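PDB 3E38: two-domain protein containing predicted PHP-like metal-dependent phosphoesterase from Bacteroides vulgatus ATCC 8482, which binds zinc and is probably a metal-dependent phosphoesterase of the PHP family, perhaps with 5'-3' exonuclease activity on DNA and RNA. Local coordinates for residues B[27-41]-B[72-86]. Numbering follows the deposited sequence.
Sequences SVFSDGLVWPTVRVD and RSFDLCREQAEKLGI. With ZN (zinc ion), chain J.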
ATOM      1  N   SER B  27      12.435 -21.705  12.871  1.00 29.55           N
ATOM      2  CA  SER B  27      13.280 -20.674  13.490  1.00 28.75           C
ATOM      3  C   SER B  27      14.740 -21.044  13.244  1.00 28.44           C
ATOM      4  O   SER B  27      15.033 -22.013  12.586  1.00 22.75           O
ATOM      5  CB  SER B  27      13.027 -20.502  14.989  1.00 28.99           C
ATOM      6  OG  SER B  27      13.620 -21.526  15.810  1.00 25.01           O
ATOM      7  N   VAL B  28      15.639 -20.230  13.758  1.00 22.16           N
ATOM      8  CA  VAL B  28      17.061 -20.458  13.589  1.00 22.48           C
ATOM      9  C   VAL B  28      17.559 -21.756  14.287  1.00 27.57           C
ATOM     10  O   VAL B  28      18.744 -22.112  14.203  1.00 26.81           O
ATOM     11  CB  VAL B  28      17.898 -19.241  14.179  1.00 23.87           C
ATOM     12  CG1 VAL B  28      17.771 -18.006  13.292  1.00 18.55           C
ATOM     13  CG2 VAL B  28      17.512 -18.964  15.602  1.00 24.02           C
ATOM     14  N   PHE B  29      16.633 -22.425  14.983  1.00 26.77           N
ATOM     15  CA  PHE B  29      16.918 -23.638  15.763  1.00 27.09           C
ATOM     16  C   PHE B  29      16.827 -24.840  14.830  1.00 29.02           C
ATOM     17  O   PHE B  29      17.151 -25.957  15.187  1.00 26.47           O
ATOM     18  CB  PHE B  29      16.084 -23.713  17.043  1.00 26.74           C
ATOM     19  CG  PHE B  29      16.634 -22.843  18.172  1.00 24.70           C
ATOM     20  CD1 PHE B  29      16.345 -21.501  18.250  1.00 26.12           C
ATOM     21  CD2 PHE B  29      17.407 -23.383  19.160  1.00 16.61           C
ATOM     22  CE1 PHE B  29      16.876 -20.710  19.248  1.00 23.09           C
ATOM     23  CE2 PHE B  29      17.960 -22.604  20.164  1.00 23.97           C
ATOM     24  CZ  PHE B  29      17.664 -21.255  20.214  1.00 33.16           C
ATOM     25  N   SER B  30      16.392 -24.548  13.605  1.00 31.87           N
ATOM     26  CA  SER B  30      16.551 -25.472  12.453  1.00 32.99           C
ATOM     27  C   SER B  30      17.064 -24.597  11.316  1.00 32.18           C
ATOM     28  O   SER B  30      18.103 -23.975  11.469  1.00 33.11           O
ATOM     29  CB  SER B  30      15.321 -26.320  12.029  1.00 32.01           C
ATOM     30  OG  SER B  30      14.131 -25.578  11.940  1.00 35.25           O
ATOM     31  N   ASP B  31      16.287 -24.508  10.240  1.00 31.12           N
ATOM     32  CA  ASP B  31      16.685 -23.779   8.999  1.00 31.73           C
ATOM     33  C   ASP B  31      15.918 -22.477   8.803  1.00 31.77           C
ATOM     34  O   ASP B  31      16.026 -21.810   7.809  1.00 32.89           O
ATOM     35  CB  ASP B  31      16.586 -24.685   7.733  1.00 31.73           C
ATOM     36  CG  ASP B  31      15.169 -25.146   7.422  1.00 30.74           C
ATOM     37  OD1 ASP B  31      14.333 -25.028   8.321  1.00 22.97           O
ATOM     38  OD2 ASP B  31      14.872 -25.660   6.289  1.00 23.87           O
ATOM     39  N   GLY B  32      15.131 -22.135   9.789  1.00 33.39           N
ATOM     40  CA  GLY B  32      14.449 -20.846   9.821  1.00 32.45           C
ATOM     41  C   GLY B  32      15.442 -19.704  10.000  1.00 29.45           C
ATOM     42  O   GLY B  32      16.587 -19.915  10.375  1.00 28.30           O
ATOM     43  N   LEU B  33      14.975 -18.476   9.829  1.00 24.59           N
ATOM     44  CA  LEU B  33      15.889 -17.314   9.836  1.00 25.80           C
ATOM     45  C   LEU B  33      15.623 -16.272  10.872  1.00 24.89           C
ATOM     46  O   LEU B  33      16.257 -15.221  10.877  1.00 27.24           O
ATOM     47  CB  LEU B  33      15.918 -16.653   8.440  1.00 25.55           C
ATOM     48  CG  LEU B  33      16.632 -17.413   7.326  1.00 33.31           C
ATOM     49  CD1 LEU B  33      16.216 -16.839   6.013  1.00 34.81           C
ATOM     50  CD2 LEU B  33      18.211 -17.394   7.495  1.00 29.95           C
ATOM     51  N   VAL B  34      14.707 -16.588  11.777  1.00 27.76           N
ATOM     52  CA  VAL B  34      14.343 -15.700  12.892  1.00 26.49           C
ATOM     53  C   VAL B  34      14.458 -16.374  14.254  1.00 28.05           C
ATOM     54  O   VAL B  34      14.369 -17.611  14.395  1.00 29.46           O
ATOM     55  CB  VAL B  34      12.896 -15.164  12.725  1.00 29.76           C
ATOM     56  CG1 VAL B  34      12.804 -14.308  11.450  1.00 25.10           C
ATOM     57  CG2 VAL B  34      11.808 -16.314  12.728  1.00 23.98           C
ATOM     58  N   TRP B  35      14.663 -15.543  15.258  1.00 23.31           N
ATOM     59  CA  TRP B  35      14.641 -15.999  16.648  1.00 25.55           C
ATOM     60  C   TRP B  35      13.218 -16.511  16.994  1.00 28.02           C
ATOM     61  O   TRP B  35      12.237 -15.953  16.521  1.00 29.54           O
ATOM     62  CB  TRP B  35      15.059 -14.873  17.572  1.00 23.75           C
ATOM     63  CG  TRP B  35      15.267 -15.340  18.921  1.00 19.47           C
ATOM     64  CD1 TRP B  35      14.472 -15.121  19.963  1.00 32.52           C
ATOM     65  CD2 TRP B  35      16.385 -16.103  19.409  1.00 27.87           C
ATOM     66  NE1 TRP B  35      14.993 -15.707  21.088  1.00 34.50           N
ATOM     67  CE2 TRP B  35      16.168 -16.318  20.776  1.00 21.44           C
ATOM     68  CE3 TRP B  35      17.531 -16.651  18.812  1.00 29.28           C
ATOM     69  CZ2 TRP B  35      17.073 -17.029  21.590  1.00 23.24           C
ATOM     70  CZ3 TRP B  35      18.421 -17.391  19.625  1.00 27.01           C
ATOM     71  CH2 TRP B  35      18.181 -17.557  20.990  1.00 25.64           C
ATOM     72  N   PRO B  36      13.095 -17.560  17.834  1.00 31.08           N
ATOM     73  CA  PRO B  36      11.735 -18.153  17.925  1.00 28.90           C
ATOM     74  C   PRO B  36      10.644 -17.236  18.372  1.00 28.95           C
ATOM     75  O   PRO B  36       9.533 -17.423  17.929  1.00 26.40           O
ATOM     76  CB  PRO B  36      11.927 -19.297  18.920  1.00 27.85           C
ATOM     77  CG  PRO B  36      13.354 -19.719  18.660  1.00 31.87           C
ATOM     78  CD  PRO B  36      14.081 -18.388  18.571  1.00 31.70           C
ATOM     79  N   THR B  37      10.967 -16.198  19.151  1.00 25.32           N
ATOM     80  CA  THR B  37       9.919 -15.333  19.694  1.00 24.95           C
ATOM     81  C   THR B  37       9.265 -14.500  18.575  1.00 28.68           C
ATOM     82  O   THR B  37       8.107 -14.096  18.625  1.00 27.38           O
ATOM     83  CB  THR B  37      10.430 -14.510  20.832  1.00 27.25           C
ATOM     84  OG1 THR B  37      11.581 -13.792  20.412  1.00 27.50           O
ATOM     85  CG2 THR B  37      10.811 -15.472  21.979  1.00 26.21           C
ATOM     86  N   VAL B  38       9.987 -14.348  17.497  1.00 27.78           N
ATOM     87  CA  VAL B  38       9.440 -13.612  16.376  1.00 25.73           C
ATOM     88  C   VAL B  38       8.226 -14.341  15.833  1.00 29.43           C
ATOM     89  O   VAL B  38       7.287 -13.705  15.363  1.00 31.40           O
ATOM     90  CB  VAL B  38      10.476 -13.476  15.241  1.00 26.43           C
ATOM     91  CG1 VAL B  38       9.886 -12.808  14.018  1.00 17.09           C
ATOM     92  CG2 VAL B  38      11.658 -12.735  15.731  1.00 12.74           C
ATOM     93  N   ARG B  39       8.239 -15.672  15.876  1.00 27.13           N
ATOM     94  CA  ARG B  39       7.107 -16.398  15.299  1.00 29.37           C
ATOM     95  C   ARG B  39       5.832 -16.127  16.098  1.00 30.55           C
ATOM     96  O   ARG B  39       4.711 -16.250  15.577  1.00 29.79           O
ATOM     97  CB  ARG B  39       7.326 -17.915  15.205  1.00 30.77           C
ATOM     98  CG  ARG B  39       8.409 -18.378  14.240  1.00 29.41           C
ATOM     99  CD  ARG B  39       8.183 -17.818  12.858  1.00 33.71           C
ATOM    100  NE  ARG B  39       9.198 -18.285  11.919  1.00 26.48           N
ATOM    101  CZ  ARG B  39       9.568 -17.628  10.819  1.00 30.68           C
ATOM    102  NH1 ARG B  39       9.015 -16.456  10.509  1.00 33.13           N
ATOM    103  NH2 ARG B  39      10.495 -18.146  10.025  1.00 33.42           N
ATOM    104  N   VAL B  40       6.042 -15.735  17.349  1.00 28.85           N
ATOM    105  CA  VAL B  40       4.955 -15.510  18.281  1.00 29.36           C
ATOM    106  C   VAL B  40       4.441 -14.111  18.010  1.00 31.06           C
ATOM    107  O   VAL B  40       3.247 -13.887  18.014  1.00 32.24           O
ATOM    108  CB  VAL B  40       5.344 -15.698  19.811  1.00 27.18           C
ATOM    109  CG1 VAL B  40       4.153 -15.298  20.714  1.00 19.15           C
ATOM    110  CG2 VAL B  40       5.819 -17.155  20.116  1.00 22.02           C
ATOM    111  N   ASP B  41       5.368 -13.179  17.814  1.00 29.22           N
ATOM    112  CA  ASP B  41       5.006 -11.807  17.455  1.00 28.42           C
ATOM    113  C   ASP B  41       4.204 -11.743  16.166  1.00 28.44           C
ATOM    114  O   ASP B  41       3.255 -10.979  16.047  1.00 31.28           O
ATOM    115  CB  ASP B  41       6.231 -10.956  17.220  1.00 27.41           C
ATOM    116  CG  ASP B  41       7.035 -10.750  18.475  1.00 36.97           C
ATOM    117  OD1 ASP B  41       6.391 -10.728  19.537  1.00 28.29           O
ATOM    118  OD2 ASP B  41       8.282 -10.645  18.373  1.00 36.91           O
ATOM    119  N   ARG B  72      14.091 -26.999  22.566  1.00 28.92           N
ATOM    120  CA  ARG B  72      14.481 -25.620  22.932  1.00 28.94           C
ATOM    121  C   ARG B  72      13.692 -24.433  22.250  1.00 30.82           C
ATOM    122  O   ARG B  72      13.402 -23.428  22.905  1.00 28.30           O
ATOM    123  CB  ARG B  72      15.989 -25.470  22.735  1.00 26.63           C
ATOM    124  CG  ARG B  72      16.581 -24.143  23.168  1.00 21.72           C
ATOM    125  CD  ARG B  72      16.419 -23.878  24.607  1.00 18.74           C
ATOM    126  NE  ARG B  72      17.135 -22.638  24.949  1.00 18.23           N
ATOM    127  CZ  ARG B  72      16.941 -21.926  26.046  1.00 25.43           C
ATOM    128  NH1 ARG B  72      16.031 -22.307  26.926  1.00 28.89           N
ATOM    129  NH2 ARG B  72      17.638 -20.807  26.237  1.00 26.11           N
ATOM    130  N   SER B  73      13.359 -24.491  20.962  1.00 29.63           N
ATOM    131  CA  SER B  73      12.690 -23.314  20.385  1.00 31.93           C
ATOM    132  C   SER B  73      11.282 -23.171  21.000  1.00 30.94           C
ATOM    133  O   SER B  73      10.826 -22.088  21.287  1.00 33.00           O
ATOM    134  CB  SER B  73      12.681 -23.358  18.866  1.00 29.12           C
ATOM    135  OG  SER B  73      12.109 -24.536  18.401  1.00 36.52           O
ATOM    136  N   PHE B  74      10.670 -24.294  21.303  1.00 30.06           N
ATOM    137  CA  PHE B  74       9.365 -24.299  21.975  1.00 30.49           C
ATOM    138  C   PHE B  74       9.507 -23.656  23.344  1.00 26.38           C
ATOM    139  O   PHE B  74       8.737 -22.827  23.772  1.00 27.58           O
ATOM    140  CB  PHE B  74       8.840 -25.746  22.095  1.00 28.02           C
ATOM    141  CG  PHE B  74       7.635 -25.906  22.995  1.00 29.64           C
ATOM    142  CD1 PHE B  74       6.338 -25.799  22.480  1.00 28.93           C
ATOM    143  CD2 PHE B  74       7.793 -26.245  24.323  1.00 28.99           C
ATOM    144  CE1 PHE B  74       5.257 -25.956  23.273  1.00 28.79           C
ATOM    145  CE2 PHE B  74       6.714 -26.424  25.124  1.00 28.50           C
ATOM    146  CZ  PHE B  74       5.430 -26.252  24.604  1.00 34.08           C
ATOM    147  N   ASP B  75      10.534 -24.047  24.044  1.00 28.17           N
ATOM    148  CA  ASP B  75      10.742 -23.541  25.389  1.00 28.62           C
ATOM    149  C   ASP B  75      10.840 -22.029  25.366  1.00 28.29           C
ATOM    150  O   ASP B  75      10.314 -21.324  26.230  1.00 29.91           O
ATOM    151  CB  ASP B  75      12.022 -24.138  26.016  1.00 28.35           C
ATOM    152  CG  ASP B  75      11.882 -25.618  26.424  1.00 35.61           C
ATOM    153  OD1 ASP B  75      10.780 -26.236  26.318  1.00 36.15           O
ATOM    154  OD2 ASP B  75      12.916 -26.170  26.866  1.00 38.66           O
ATOM    155  N   LEU B  76      11.515 -21.518  24.359  1.00 28.57           N
ATOM    156  CA  LEU B  76      11.770 -20.053  24.265  1.00 27.22           C
ATOM    157  C   LEU B  76      10.543 -19.214  23.923  1.00 27.56           C
ATOM    158  O   LEU B  76      10.506 -18.009  24.141  1.00 26.51           O
ATOM    159  CB  LEU B  76      12.845 -19.779  23.201  1.00 25.74           C
ATOM    160  CG  LEU B  76      14.259 -20.175  23.602  1.00 24.99           C
ATOM    161  CD1 LEU B  76      15.190 -20.210  22.423  1.00 27.36           C
ATOM    162  CD2 LEU B  76      14.763 -19.173  24.695  1.00 23.79           C
ATOM    163  N   CYS B  77       9.542 -19.870  23.372  1.00 27.38           N
ATOM    164  CA  CYS B  77       8.334 -19.175  22.919  1.00 30.14           C
ATOM    165  C   CYS B  77       7.237 -19.091  23.948  1.00 31.41           C
ATOM    166  O   CYS B  77       6.313 -18.306  23.822  1.00 32.73           O
ATOM    167  CB  CYS B  77       7.718 -19.926  21.716  1.00 30.77           C
ATOM    168  SG  CYS B  77       8.663 -19.737  20.251  1.00 31.78           S
ATOM    169  N   ARG B  78       7.366 -19.904  24.978  1.00 32.81           N
ATOM    170  CA  ARG B  78       6.288 -20.087  25.960  1.00 32.14           C
ATOM    171  C   ARG B  78       5.804 -18.832  26.680  1.00 27.65           C
ATOM    172  O   ARG B  78       4.637 -18.581  26.787  1.00 28.45           O
ATOM    173  CB  ARG B  78       6.706 -21.146  26.980  1.00 34.77           C
ATOM    174  CG  ARG B  78       6.876 -22.544  26.337  1.00 45.16           C
ATOM    175  CD  ARG B  78       7.007 -23.688  27.366  1.00 54.15           C
ATOM    176  NE  ARG B  78       5.683 -23.989  27.898  1.00 64.05           N
ATOM    177  CZ  ARG B  78       5.335 -25.078  28.571  1.00 69.30           C
ATOM    178  NH1 ARG B  78       6.210 -26.045  28.834  1.00 72.53           N
ATOM    179  NH2 ARG B  78       4.081 -25.195  28.972  1.00 69.01           N
ATOM    180  N   GLU B  79       6.710 -18.028  27.149  1.00 26.85           N
ATOM    181  CA  GLU B  79       6.316 -16.848  27.914  1.00 29.60           C
ATOM    182  C   GLU B  79       5.649 -15.841  27.036  1.00 30.02           C
ATOM    183  O   GLU B  79       4.672 -15.219  27.412  1.00 31.17           O
ATOM    184  CB  GLU B  79       7.541 -16.196  28.544  1.00 30.67           C
ATOM    185  CG  GLU B  79       7.286 -14.900  29.217  1.00 37.19           C
ATOM    186  CD  GLU B  79       8.587 -14.265  29.743  1.00 51.56           C
ATOM    187  OE1 GLU B  79       9.656 -14.921  29.652  1.00 55.01           O
ATOM    188  OE2 GLU B  79       8.530 -13.106  30.236  1.00 62.30           O
ATOM    189  N   GLN B  80       6.190 -15.699  25.843  1.00 31.85           N
ATOM    190  CA  GLN B  80       5.681 -14.726  24.905  1.00 33.26           C
ATOM    191  C   GLN B  80       4.298 -15.151  24.462  1.00 31.30           C
ATOM    192  O   GLN B  80       3.406 -14.330  24.344  1.00 32.06           O
ATOM    193  CB  GLN B  80       6.594 -14.579  23.668  1.00 35.17           C
ATOM    194  CG  GLN B  80       6.273 -13.363  22.775  1.00 40.64           C
ATOM    195  CD  GLN B  80       6.562 -12.031  23.502  1.00 51.38           C
ATOM    196  OE1 GLN B  80       6.757 -11.996  24.721  1.00 47.12           O
ATOM    197  NE2 GLN B  80       6.597 -10.938  22.745  1.00 57.08           N
ATOM    198  N   ALA B  81       4.150 -16.442  24.213  1.00 28.73           N
ATOM    199  CA  ALA B  81       2.915 -16.961  23.688  1.00 28.65           C
ATOM    200  C   ALA B  81       1.817 -16.731  24.714  1.00 31.23           C
ATOM    201  O   ALA B  81       0.678 -16.405  24.399  1.00 28.28           O
ATOM    202  CB  ALA B  81       3.040 -18.446  23.323  1.00 25.31           C
ATOM    203  N   GLU B  82       2.204 -16.847  25.966  1.00 35.93           N
ATOM    204  CA  GLU B  82       1.255 -16.708  27.070  1.00 35.50           C
ATOM    205  C   GLU B  82       0.854 -15.259  27.150  1.00 34.27           C
ATOM    206  O   GLU B  82      -0.325 -14.930  27.202  1.00 33.11           O
ATOM    207  CB  GLU B  82       1.874 -17.159  28.400  1.00 34.85           C
ATOM    208  CG  GLU B  82       1.031 -16.878  29.655  1.00 43.46           C
ATOM    209  CD  GLU B  82       1.737 -17.297  30.944  1.00 50.29           C
ATOM    210  N   LYS B  83       1.850 -14.388  27.144  1.00 35.40           N
ATOM    211  CA  LYS B  83       1.580 -12.953  27.277  1.00 35.26           C
ATOM    212  C   LYS B  83       0.672 -12.498  26.146  1.00 32.15           C
ATOM    213  O   LYS B  83      -0.172 -11.700  26.361  1.00 29.83           O
ATOM    214  CB  LYS B  83       2.844 -12.063  27.252  1.00 35.61           C
ATOM    215  CG  LYS B  83       3.864 -12.298  28.358  1.00 39.73           C
ATOM    216  N   LEU B  84       0.806 -13.077  24.966  1.00 31.08           N
ATOM    217  CA  LEU B  84       0.098 -12.557  23.782  1.00 30.03           C
ATOM    218  C   LEU B  84      -1.105 -13.363  23.431  1.00 32.16           C
ATOM    219  O   LEU B  84      -1.744 -13.153  22.375  1.00 31.23           O
ATOM    220  CB  LEU B  84       1.021 -12.487  22.562  1.00 26.95           C
ATOM    221  CG  LEU B  84       2.170 -11.469  22.686  1.00 32.42           C
ATOM    222  CD1 LEU B  84       2.960 -11.464  21.403  1.00 31.90           C
ATOM    223  CD2 LEU B  84       1.668 -10.092  22.997  1.00 21.86           C
ATOM    224  N   GLY B  85      -1.400 -14.290  24.315  1.00 30.78           N
ATOM    225  CA  GLY B  85      -2.579 -15.120  24.167  1.00 30.65           C
ATOM    226  C   GLY B  85      -2.592 -16.043  22.986  1.00 33.11           C
ATOM    227  O   GLY B  85      -3.651 -16.440  22.517  1.00 32.98           O
ATOM    228  N   ILE B  86      -1.408 -16.383  22.497  1.00 35.41           N
ATOM    229  CA  ILE B  86      -1.250 -17.375  21.401  1.00 29.86           C
ATOM    230  C   ILE B  86      -1.048 -18.755  22.003  1.00 32.32           C
ATOM    231  O   ILE B  86      -0.271 -18.926  22.956  1.00 34.85           O
ATOM    232  CB  ILE B  86      -0.048 -17.053  20.452  1.00 30.78           C
ATOM    233  CG1 ILE B  86      -0.123 -15.610  19.941  1.00 32.96           C
ATOM    234  CG2 ILE B  86       0.076 -18.071  19.277  1.00 24.37           C
ATOM    235  CD1 ILE B  86      -1.462 -15.181  19.356  1.00 24.95           C
TER
HETATM  236 ZN    ZN J   6      13.131 -26.116   6.406  1.00 32.50          ZN
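P36 meets S73, T37 meets C77 and V40 meets A81 as helices 36-41 and 72-83 run side by side in the same general direction, their axes 8.5 Å apart at closest approach and inclined by -37°. V40 buries more surface here than any other residue and divides its work between two branches. V40 CG1, placed anti to the backbone N (chi1 174°), lies 3.5 Å from Q80 CG and also packs against A81, while V40 CG2 turns to C77 CB at 3.7 Å. One turn before V40, the P36 ring rests against the sulfur of C77, with P36 CB 3.6 Å from C77 SG. Here, as in other parallel beta-alpha-beta units, neighbouring helices pack on the strands they link, 17-22, 50-56 and 87-95, as in the barrel-like PHP fold, and P36, S73 and C77 all reach L53 of the middle strand. Toward the zinc-binding loop, L76 CD1 reaches F29 CZ at 3.5 Å and also touches the W35 indole. S27 OG and S73 OG both bond to E55, next to the zinc ligand H56; D31 from the same loop binds that zinc. At the far end, Q80 NE2 donates a nearly straight bond (166°) to the syn lone pair of D41 OD1, 3.2 Å away. A leucine in place of Q80 would probably leave the D41 carboxylate without this amide partner and freer to turn.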